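Local coordinates for protein putative trimethylamine methyltransferase (Rhizobium meliloti, PDB 4YYC) that probably transfers methyl groups, belonging to the trimethylamine methyltransferase (MTTB) family, at residues A[145-148]-A[152-155]; A[162-167]-A[405-410]. All coordinates share one frame; numbering follows the deposited sequence.

Contact 1: A[145-148]-A[152-155]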
loop_
_atom_site.group_PDB
_atom_site.type_symbol
_atom_site.label_atom_id
_atom_site.label_comp_id
_atom_site.label_asym_id
_atom_site.label_seq_id
_atom_site.Cartn_x
_atom_site.Cartn_y
_atom_site.Cartn_z
ATOM N N PHE A 145 18.787 3.143 -19.503
ATOM C CA PHE A 145 17.773 3.109 -20.549
ATOM C C PHE A 145 16.593 3.971 -20.190
ATOM O O PHE A 145 16.289 4.191 -19.017
ATOM C CB PHE A 145 17.242 1.677 -20.768
ATOM C CG PHE A 145 18.275 0.701 -21.258
ATOM C CD1 PHE A 145 18.623 0.651 -22.605
ATOM C CD2 PHE A 145 18.920 -0.124 -20.364
ATOM C CE1 PHE A 145 19.589 -0.271 -23.037
ATOM C CE2 PHE A 145 19.885 -1.033 -20.789
ATOM C CZ PHE A 145 20.215 -1.093 -22.119
ATOM N N VAL A 146 15.908 4.438 -21.229
ATOM C CA VAL A 146 14.575 5.017 -21.067
ATOM C C VAL A 146 13.548 4.200 -21.814
ATOM O O VAL A 146 13.887 3.482 -22.781
ATOM C CB VAL A 146 14.473 6.495 -21.522
ATOM C CG1 VAL A 146 15.388 7.345 -20.654
ATOM C CG2 VAL A 146 14.798 6.653 -23.005
ATOM N N ARG A 147 12.292 4.303 -21.367
ATOM C CA ARG A 147 11.167 3.987 -22.212
ATOM C C ARG A 147 10.574 5.287 -22.649
ATOM O O ARG A 147 10.030 6.012 -21.799
ATOM C CB ARG A 147 10.140 3.179 -21.441
ATOM C CG ARG A 147 10.396 1.743 -21.529
ATOM C CD ARG A 147 9.851 1.094 -22.798
ATOM N NE ARG A 147 9.966 -0.314 -22.634
ATOM C CZ ARG A 147 9.719 -1.202 -23.561
ATOM N NH1 ARG A 147 9.372 -0.849 -24.798
ATOM N NH2 ARG A 147 9.867 -2.462 -23.248
ATOM N N ASP A 148 10.770 5.624 -23.925
ATOM C CA ASP A 148 10.447 6.975 -24.385
ATOM C C ASP A 148 8.942 7.119 -24.648
ATOM O O ASP A 148 8.194 6.168 -24.514
ATOM C CB ASP A 148 11.345 7.436 -25.522
ATOM C CG ASP A 148 11.088 6.745 -26.848
ATOM O OD1 ASP A 148 10.013 6.166 -27.049
ATOM O OD2 ASP A 148 12.041 6.797 -27.697
ATOM N N ASN A 152 9.740 3.296 -27.239
ATOM C CA ASN A 152 10.988 2.632 -27.517
ATOM C C ASN A 152 11.789 2.475 -26.230
ATOM O O ASN A 152 11.902 3.433 -25.430
ATOM C CB ASN A 152 11.839 3.449 -28.463
ATOM C CG ASN A 152 11.153 3.757 -29.782
ATOM O OD1 ASN A 152 10.953 4.934 -30.153
ATOM N ND2 ASN A 152 10.786 2.734 -30.482
ATOM N N ARG A 153 12.335 1.284 -26.028
ATOM C CA ARG A 153 13.343 1.076 -24.989
ATOM C C ARG A 153 14.688 1.332 -25.643
ATOM O O ARG A 153 15.073 0.597 -26.559
ATOM C CB ARG A 153 13.292 -0.335 -24.438
ATOM C CG ARG A 153 14.172 -0.626 -23.249
ATOM C CD ARG A 153 14.079 -2.074 -22.840
ATOM N NE ARG A 153 14.935 -2.473 -21.748
ATOM C CZ ARG A 153 16.204 -2.843 -21.854
ATOM N NH1 ARG A 153 16.836 -2.806 -23.032
ATOM N NH2 ARG A 153 16.843 -3.268 -20.792
ATOM N N ARG A 154 15.420 2.316 -25.152
ATOM C CA ARG A 154 16.673 2.718 -25.800
ATOM C C ARG A 154 17.598 3.352 -24.790
ATOM O O ARG A 154 17.148 3.750 -23.706
ATOM C CB ARG A 154 16.355 3.661 -26.933
ATOM C CG ARG A 154 15.607 4.917 -26.520
ATOM C CD ARG A 154 15.607 5.976 -27.605
ATOM N NE ARG A 154 14.796 7.125 -27.211
ATOM C CZ ARG A 154 15.182 8.070 -26.338
ATOM N NH1 ARG A 154 16.373 8.041 -25.743
ATOM N NH2 ARG A 154 14.354 9.043 -26.037
ATOM N N TYR A 155 18.882 3.537 -25.128
ATOM C CA TYR A 155 19.765 4.247 -24.197
ATOM C C TYR A 155 19.286 5.657 -23.975
ATOM O O TYR A 155 18.791 6.327 -24.907
ATOM C CB TYR A 155 21.214 4.320 -24.745
ATOM C CG TYR A 155 21.903 3.009 -24.618
ATOM C CD1 TYR A 155 22.371 2.607 -23.415
ATOM C CD2 TYR A 155 22.037 2.146 -25.693
ATOM C CE1 TYR A 155 23.008 1.396 -23.259
ATOM C CE2 TYR A 155 22.662 0.918 -25.538
ATOM C CZ TYR A 155 23.134 0.565 -24.316
ATOM O OH TYR A 155 23.774 -0.618 -24.058
HETATM O O HOH W 1 12.469 10.193 -27.993
#
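D148 and R154 form a salt bridge at the turn end of an antiparallel beta hairpin: R154 NE lies 2.8 Å from D148 OD2, reaching that oxygen on its anti side. The other carboxylate oxygen, D148 OD1, accepts N152 N at 2.9 Å from above the carboxylate plane and also takes D150 N in an Asx turn, so a short acidic side chain suits this corner. A water accepts from R154 NH2 and weakly donates to D148 OD2. Backbone bonds join the strands: V146 N to R154 O at 2.9 Å, R154 N to V146 O at 3.1 Å, and D148 N to N152 O, which closes the loop. With CG set between its backbone N and carbonyl carbon (chi1 59°), the extended R154 chain lays its guanidinium over V146, whose CG2 is 3.5 Å from R154 NH1; NH1 also bonds Y155 O and D160. A leucine here would probably leave the D148 and D160 carboxylates without their shared charged partner and Y155 O without the guanidinium N-H. F145 is held between two flat groups. The R153 guanidinium lies over one ring face in a cation-pi stack, R153 CZ 4.0 Å from the F145 ring centroid, while Y155 makes an offset stack from the opposite side, centroids 4.7 Å apart and planes at 28°. R153 also salt-bridges E397 and makes a cation-pi contact with F470 of the second subunit. R147, bent at chi2, brings a guanidinium face over R153, R147 CZ 3.8 Å from R153 CB, and its NH1 bonds G151 O. Strand 145-147 is an inner strand of a mixed sheet, hydrogen-bonded on its far side to parallel strand 401-403, against which F145, R147 and R153 pack; helix 158-170 covers V146.

Contact 2: A[162-167]-A[405-410]; sequences RNFVKL and EKFMID
The helical segments bearing F164 and L167, and F407 and M408, run nearly parallel, their N-to-C directions 12° apart and their axes no nearer than 11.5 Å. This is a parallel pair of helices bridged by side chains alone in the buried interior, with no hydrogen bond passing between the two segments. Aromatic rings suit such a separation because they are long enough to span it. F407 does most of the bridging. Its CG stands anti to the backbone N (chi1 -178°), which sends the ring out toward segment 162-167. There F407 CE1 rests 3.7 Å from L167 CB, and the same ring atom comes within 3.9 Å of the backbone oxygen L167 O. F164 flanks this contact, sliding past F407 in the opposite direction: its ring presents an edge to F407, with F164 CD1 4.1 Å from F407 CD2. F164 also meets the ring of Y404, whose hydroxyl bonds N163, so a second aromatic residue links the helices just before segment 405-410. L167 offers a compact branched side chain that fits beside the larger ring: its CB touches the F407 ring, and its CD2 reaches on to the selenium of M408. M408, a selenomethionine, is bent at chi2 and chi3 and packs against L488, A489 and W492 of helix 481-495. It crosses L167 at about a right angle, with L167 CD2 4.2 Å from M408 SE.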
loop_
_atom_site.group_PDB
_atom_site.type_symbol
_atom_site.label_atom_id
_atom_site.label_comp_id
_atom_site.label_asym_id
_atom_site.label_seq_id
_atom_site.Cartn_x
_atom_site.Cartn_y
_atom_site.Cartn_z
ATOM N N ARG A 162 17.193 15.986 -19.387
ATOM C CA ARG A 162 16.529 17.278 -19.267
ATOM C C ARG A 162 15.011 17.131 -19.151
ATOM O O ARG A 162 14.389 17.809 -18.322
ATOM C CB ARG A 162 16.893 18.182 -20.426
ATOM C CG ARG A 162 18.317 18.664 -20.308
ATOM C CD ARG A 162 18.738 19.341 -21.574
ATOM N NE ARG A 162 20.058 19.908 -21.451
ATOM C CZ ARG A 162 20.632 20.630 -22.417
ATOM N NH1 ARG A 162 20.005 20.871 -23.591
ATOM N NH2 ARG A 162 21.835 21.136 -22.186
ATOM N N ASN A 163 14.423 16.249 -19.948
ATOM C CA ASN A 163 12.986 16.032 -19.850
ATOM C C ASN A 163 12.574 15.583 -18.432
ATOM O O ASN A 163 11.539 16.026 -17.926
ATOM C CB ASN A 163 12.487 15.051 -20.885
ATOM C CG ASN A 163 12.446 15.628 -22.274
ATOM O OD1 ASN A 163 12.423 16.852 -22.445
ATOM N ND2 ASN A 163 12.414 14.766 -23.277
ATOM N N PHE A 164 13.323 14.678 -17.833
ATOM C CA PHE A 164 13.019 14.223 -16.477
ATOM C C PHE A 164 13.196 15.330 -15.462
ATOM O O PHE A 164 12.396 15.422 -14.542
ATOM C CB PHE A 164 13.774 12.965 -16.078
ATOM C CG PHE A 164 13.202 11.692 -16.703
ATOM C CD1 PHE A 164 12.014 11.143 -16.233
ATOM C CD2 PHE A 164 13.884 11.007 -17.721
ATOM C CE1 PHE A 164 11.493 9.981 -16.795
ATOM C CE2 PHE A 164 13.336 9.848 -18.314
ATOM C CZ PHE A 164 12.129 9.373 -17.859
ATOM N N VAL A 165 14.230 16.167 -15.636
ATOM C CA VAL A 165 14.362 17.313 -14.774
ATOM C C VAL A 165 13.146 18.235 -14.895
ATOM O O VAL A 165 12.612 18.713 -13.893
ATOM C CB VAL A 165 15.676 18.057 -14.985
ATOM C CG1 VAL A 165 15.719 19.312 -14.140
ATOM C CG2 VAL A 165 16.836 17.156 -14.576
ATOM N N LYS A 166 12.713 18.485 -16.128
ATOM C CA LYS A 166 11.531 19.295 -16.367
ATOM C C LYS A 166 10.278 18.714 -15.703
ATOM O O LYS A 166 9.524 19.426 -15.054
ATOM C CB LYS A 166 11.285 19.494 -17.870
ATOM C CG LYS A 166 12.384 20.280 -18.604
ATOM C CD LYS A 166 12.070 20.314 -20.092
ATOM C CE LYS A 166 13.055 21.181 -20.839
ATOM N NZ LYS A 166 12.870 21.188 -22.305
ATOM N N LEU A 167 10.057 17.397 -15.876
ATOM C CA LEU A 167 8.875 16.777 -15.292
ATOM C C LEU A 167 8.913 16.782 -13.779
ATOM O O LEU A 167 7.871 16.975 -13.124
ATOM C CB LEU A 167 8.739 15.340 -15.803
ATOM C CG LEU A 167 8.443 15.183 -17.311
ATOM C CD1 LEU A 167 8.466 13.703 -17.624
ATOM C CD2 LEU A 167 7.121 15.765 -17.733
ATOM N N GLU A 405 6.131 7.321 -18.840
ATOM C CA GLU A 405 4.759 7.027 -18.459
ATOM C C GLU A 405 4.705 6.648 -16.974
ATOM O O GLU A 405 3.809 7.097 -16.226
ATOM C CB GLU A 405 4.145 5.908 -19.335
ATOM C CG GLU A 405 3.843 6.417 -20.744
ATOM C CD GLU A 405 3.477 5.318 -21.716
ATOM O OE1 GLU A 405 3.441 4.153 -21.321
ATOM O OE2 GLU A 405 3.246 5.623 -22.928
ATOM N N LYS A 406 5.628 5.781 -16.569
ATOM C CA LYS A 406 5.683 5.383 -15.178
ATOM C C LYS A 406 5.920 6.584 -14.248
ATOM O O LYS A 406 5.315 6.678 -13.184
ATOM C CB LYS A 406 6.752 4.344 -14.988
ATOM C CG LYS A 406 7.039 3.900 -13.568
ATOM C CD LYS A 406 5.965 3.087 -13.020
ATOM C CE LYS A 406 6.330 2.112 -11.840
ATOM N NZ LYS A 406 7.328 2.716 -10.871
ATOM N N PHE A 407 6.780 7.505 -14.647
ATOM C CA PHE A 407 7.003 8.690 -13.852
ATOM C C PHE A 407 5.695 9.433 -13.591
ATOM O O PHE A 407 5.417 9.855 -12.477
ATOM C CB PHE A 407 8.004 9.618 -14.568
ATOM C CG PHE A 407 8.330 10.840 -13.782
ATOM C CD1 PHE A 407 7.484 11.972 -13.805
ATOM C CD2 PHE A 407 9.483 10.876 -13.007
ATOM C CE1 PHE A 407 7.794 13.098 -13.053
ATOM C CE2 PHE A 407 9.800 12.044 -12.284
ATOM C CZ PHE A 407 8.950 13.117 -12.293
HETATM N N MSE A 408 4.880 9.593 -14.635
HETATM C CA MSE A 408 3.607 10.337 -14.485
HETATM C C MSE A 408 2.637 9.635 -13.567
HETATM O O MSE A 408 1.961 10.266 -12.746
HETATM C CB MSE A 408 2.983 10.592 -15.855
HETATM C CG MSE A 408 3.865 11.412 -16.802
HETATM SE SE MSE A 408 4.292 13.177 -16.082
HETATM C CE MSE A 408 2.460 13.837 -15.981
ATOM N N ILE A 409 2.569 8.317 -13.680
ATOM C CA ILE A 409 1.650 7.530 -12.828
ATOM C C ILE A 409 2.120 7.603 -11.368
ATOM O O ILE A 409 1.332 7.850 -10.437
ATOM C CB ILE A 409 1.594 6.054 -13.282
ATOM C CG1 ILE A 409 0.985 5.954 -14.686
ATOM C CG2 ILE A 409 0.849 5.167 -12.245
ATOM C CD1 ILE A 409 1.218 4.596 -15.340
ATOM N N ASP A 410 3.425 7.462 -11.175
ATOM C CA ASP A 410 3.973 7.471 -9.831
ATOM C C ASP A 410 3.830 8.847 -9.174
ATOM O O ASP A 410 3.517 8.941 -7.978
ATOM C CB ASP A 410 5.468 7.115 -9.828
ATOM C CG ASP A 410 5.778 5.687 -10.223
ATOM O OD1 ASP A 410 4.924 4.798 -10.024
ATOM O OD2 ASP A 410 6.976 5.417 -10.633
#

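Overall arrangement
Contact 1 and contact 2 lie about 13 Å apart, centre to centre, on the same side of the chain's centre. Two chain connections tie them together: strand 153-155 leads into helix 158-170, and strand 401-403, which pairs with strand 145-147, runs directly into helix 404-420. The hairpin sheet is thus joined to both helices by chain connections, and helix 158-170 also packs on it. V146 links the two: its CG2 serves contact 1, lying under the R154 guanidinium, while V146 CG1 reaches F164 CE2 of contact 2 at 4.0 Å. An unidentified ligand lies about 12 Å from the side chain of F145, too distant for that residue to bind it.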